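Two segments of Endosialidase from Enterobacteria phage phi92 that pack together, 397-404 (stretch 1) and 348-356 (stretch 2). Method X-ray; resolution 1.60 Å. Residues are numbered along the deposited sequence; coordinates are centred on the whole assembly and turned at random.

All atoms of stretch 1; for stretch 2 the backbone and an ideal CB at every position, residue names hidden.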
# COMPACT_ATOMS: atom_id res chain seq x y z
N THR A 397 -27.09 -21.08 3.45
CA THR A 397 -26.74 -19.73 3.91
C THR A 397 -27.31 -19.49 5.30
O THR A 397 -28.46 -19.86 5.59
CB THR A 397 -27.21 -18.63 2.90
OG1 THR A 397 -26.80 -17.34 3.37
CG2 THR A 397 -28.73 -18.59 2.73
N ASN A 398 -26.52 -18.85 6.17
CA ASN A 398 -27.14 -18.24 7.34
C ASN A 398 -27.93 -17.02 6.88
O ASN A 398 -27.71 -16.50 5.78
CB ASN A 398 -26.12 -17.89 8.45
CG ASN A 398 -25.16 -16.80 8.04
OD1 ASN A 398 -24.72 -16.80 6.91
ND2 ASN A 398 -24.82 -15.91 8.92
N LEU A 399 -28.85 -16.55 7.72
CA LEU A 399 -29.76 -15.46 7.36
C LEU A 399 -29.70 -14.36 8.42
O LEU A 399 -30.61 -14.21 9.24
CB LEU A 399 -31.20 -15.96 7.22
CG LEU A 399 -31.47 -16.93 6.06
CD1 LEU A 399 -32.97 -17.30 6.03
CD2 LEU A 399 -31.09 -16.32 4.73
N PRO A 400 -28.62 -13.59 8.43
CA PRO A 400 -28.50 -12.51 9.43
C PRO A 400 -29.47 -11.38 9.12
O PRO A 400 -29.96 -11.20 7.97
CB PRO A 400 -27.03 -12.07 9.32
CG PRO A 400 -26.74 -12.28 7.83
CD PRO A 400 -27.44 -13.64 7.53
N PHE A 401 -29.78 -10.60 10.15
CA PHE A 401 -30.87 -9.65 9.99
C PHE A 401 -30.78 -8.58 11.05
O PHE A 401 -30.08 -8.74 12.07
CB PHE A 401 -32.23 -10.36 10.09
CG PHE A 401 -32.49 -10.97 11.45
CD1 PHE A 401 -32.05 -12.27 11.73
CD2 PHE A 401 -33.17 -10.25 12.44
CE1 PHE A 401 -32.28 -12.85 12.99
CE2 PHE A 401 -33.41 -10.85 13.71
CZ PHE A 401 -32.95 -12.12 13.97
N ALA A 402 -31.49 -7.48 10.81
CA ALA A 402 -31.77 -6.52 11.88
C ALA A 402 -33.23 -6.10 11.83
O ALA A 402 -33.87 -6.22 10.77
CB ALA A 402 -30.88 -5.25 11.66
N LYS A 403 -33.76 -5.60 12.95
CA LYS A 403 -35.13 -5.08 12.98
C LYS A 403 -35.07 -3.56 12.87
O LYS A 403 -34.33 -2.90 13.63
CB LYS A 403 -35.85 -5.46 14.30
CG LYS A 403 -37.30 -5.01 14.31
CD LYS A 403 -38.03 -5.67 15.51
CE LYS A 403 -39.50 -5.33 15.51
NZ LYS A 403 -39.67 -3.89 15.91
N VAL A 404 -35.80 -3.01 11.91
CA VAL A 404 -35.86 -1.55 11.75
C VAL A 404 -37.34 -1.22 11.68
O VAL A 404 -38.03 -1.62 10.75
CB VAL A 404 -35.16 -1.09 10.46
CG1 VAL A 404 -35.23 0.44 10.32
CG2 VAL A 404 -33.69 -1.53 10.43
N UNK A 348 -28.96 -25.34 10.93
CA UNK A 348 -27.68 -24.97 11.52
C UNK A 348 -27.66 -23.47 11.75
O UNK A 348 -28.53 -22.74 11.25
CB UNK A 348 -26.51 -25.40 10.63
N UNK A 349 -26.66 -23.02 12.52
CA UNK A 349 -26.22 -21.62 12.50
C UNK A 349 -27.33 -20.60 12.66
O UNK A 349 -27.56 -19.78 11.76
CB UNK A 349 -25.49 -21.34 11.19
N UNK A 350 -28.01 -20.63 13.80
CA UNK A 350 -29.04 -19.62 14.06
C UNK A 350 -28.47 -18.20 14.18
O UNK A 350 -27.45 -18.02 14.84
CB UNK A 350 -29.80 -19.98 15.34
N UNK A 351 -29.13 -17.23 13.56
CA UNK A 351 -28.82 -15.83 13.83
C UNK A 351 -29.88 -15.41 14.82
O UNK A 351 -31.08 -15.68 14.62
CB UNK A 351 -28.81 -14.96 12.57
N UNK A 352 -29.46 -14.76 15.90
CA UNK A 352 -30.43 -14.38 16.93
C UNK A 352 -30.28 -12.91 17.30
O UNK A 352 -29.16 -12.41 17.41
CB UNK A 352 -30.26 -15.25 18.17
N UNK A 353 -31.41 -12.22 17.47
CA UNK A 353 -31.39 -10.81 17.88
C UNK A 353 -32.59 -10.53 18.78
O UNK A 353 -33.71 -10.91 18.47
CB UNK A 353 -31.40 -9.88 16.66
N UNK A 354 -32.32 -9.83 19.87
CA UNK A 354 -33.38 -9.45 20.82
C UNK A 354 -33.74 -7.99 20.62
O UNK A 354 -32.84 -7.12 20.61
CB UNK A 354 -32.94 -9.70 22.27
N UNK A 355 -35.04 -7.71 20.48
CA UNK A 355 -35.52 -6.33 20.40
C UNK A 355 -36.79 -6.19 21.21
O UNK A 355 -37.77 -6.91 20.96
CB UNK A 355 -35.76 -5.91 18.95
N UNK A 356 -36.79 -5.26 22.16
CA UNK A 356 -38.01 -4.90 22.87
C UNK A 356 -38.73 -6.12 23.44
O UNK A 356 -39.95 -6.26 23.29
CB UNK A 356 -38.95 -4.13 21.94

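Stretch 2 runs beside stretch 1 in nearly the same direction, the two strand axes 7.9 Å apart at closest approach and 23° from parallel. At that spacing side chains and a few waters fill the gap, and the alternation of a strand decides which positions contribute.

Position 348 lies out of reach of stretch 1, which sets no demand; it is A348. At position 349 the ideal CB points toward stretch 1, 4.4 Å from N398 CB. N398 turns its amide elsewhere, so many chains would fit. The backbone angles, 50/63, are left-handed, a region glycine, asparagine and aspartate enter most readily. The residue is nevertheless E349, whose OE1 comes within 4.2 Å of N398 CB and is hydrogen-bonded elsewhere in the structure. E349 O accepts from water 1 (2.8 Å to the water O), which accepts from L399 N (3.0 Å).

Position 350 points away, and its phi of -65° would admit proline among many others; it is P350.

Position 351 points toward a narrow site: its ideal CB is 3.9 Å from L399 O, 4.0 Å from P400 CA and 4.1 Å from F401 CE1. Such crowding favours a small residue, such as alanine, serine, cysteine or perhaps valine. C351 places SG 3.5 Å from P400 CA and 3.9 Å from P400 CB, while its CB packs 4.0 Å from F401 CE1. Its backbone O approaches the edge of the phenylalanine ring.

Position 352 points away with extended angles, which suit a beta-branched residue; it is I352.

At position 353 the ideal CB lies 3.7 Å from F401 CE2, so a chain with aliphatic length would cover the ring: leucine, methionine, glutamine, lysine or arginine. K353 sets CG over one face of F401, then carries its amine onward. K353 NZ donates to I352 O (2.8 Å) and to water 2 (3.0 Å to the water O), which also accepts from F401 N (3.1 Å).

Position 354 points away and is free of stretch 1; it is Y354.

Position 355 points toward stretch 1, its ideal CB 4.1 Å from K403 CD. That aliphatic chain invites a flat or apolar partner, and K403 N offers a donor to a long one. Y355 answers both: K403 CB sits 3.5 Å from the centroid of the Y355 ring, over its face, in a CH-pi contact, and K403 N donates to Y355 OH at 3.1 Å.

Position 356 leaves the strand with left-handed angles, 51/46, favouring glycine, asparagine or aspartate; its CB points toward stretch 1, where the K403 amine makes an acidic or other acceptor side chain apt. D356 OD2 accepts from water 3 (2.8 Å to the water O), which accepts from K403 NZ (2.8 Å), linking opposite charges through solvent.

Stretch 2 (348-356) AEPCIKYYD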
# COMPACT_ATOMS: atom_id res chain seq x y z
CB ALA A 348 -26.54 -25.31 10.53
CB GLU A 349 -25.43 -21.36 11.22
CG GLU A 349 -24.09 -22.08 11.26
CD GLU A 349 -23.30 -22.00 9.96
OE1 GLU A 349 -23.77 -21.36 8.99
OE2 GLU A 349 -22.19 -22.59 9.91
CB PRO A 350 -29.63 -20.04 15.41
CG PRO A 350 -28.48 -20.80 16.08
CD PRO A 350 -27.84 -21.57 14.93
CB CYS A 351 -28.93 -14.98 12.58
SG CYS A 351 -27.57 -15.29 11.39
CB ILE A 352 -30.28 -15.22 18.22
CG1 ILE A 352 -28.84 -15.22 18.75
CG2 ILE A 352 -30.73 -16.66 17.95
CD1 ILE A 352 -28.70 -15.92 20.14
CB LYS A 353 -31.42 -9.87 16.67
CG LYS A 353 -30.13 -9.93 15.80
CD LYS A 353 -28.92 -9.39 16.58
CE LYS A 353 -27.56 -9.65 15.85
NZ LYS A 353 -27.35 -11.17 15.66
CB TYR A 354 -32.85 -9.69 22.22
CG TYR A 354 -33.79 -9.40 23.36
CD1 TYR A 354 -34.72 -10.35 23.77
CD2 TYR A 354 -33.69 -8.21 24.07
CE1 TYR A 354 -35.56 -10.09 24.87
CE2 TYR A 354 -34.53 -7.97 25.15
CZ TYR A 354 -35.45 -8.90 25.52
OH TYR A 354 -36.27 -8.65 26.63
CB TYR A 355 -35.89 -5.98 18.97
CG TYR A 355 -34.76 -5.95 18.00
CD1 TYR A 355 -33.99 -4.80 17.86
CD2 TYR A 355 -34.48 -7.04 17.20
CE1 TYR A 355 -32.95 -4.74 16.94
CE2 TYR A 355 -33.45 -7.00 16.28
CZ TYR A 355 -32.69 -5.85 16.16
OH TYR A 355 -31.67 -5.77 15.24
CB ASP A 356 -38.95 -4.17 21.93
CG ASP A 356 -38.37 -2.86 21.45
OD1 ASP A 356 -37.60 -2.24 22.24
OD2 ASP A 356 -38.64 -2.45 20.30
O HOH W 1 -29.27 -18.14 10.18
O HOH W 2 -28.68 -11.26 12.97
O HOH W 3 -37.73 -3.04 17.75
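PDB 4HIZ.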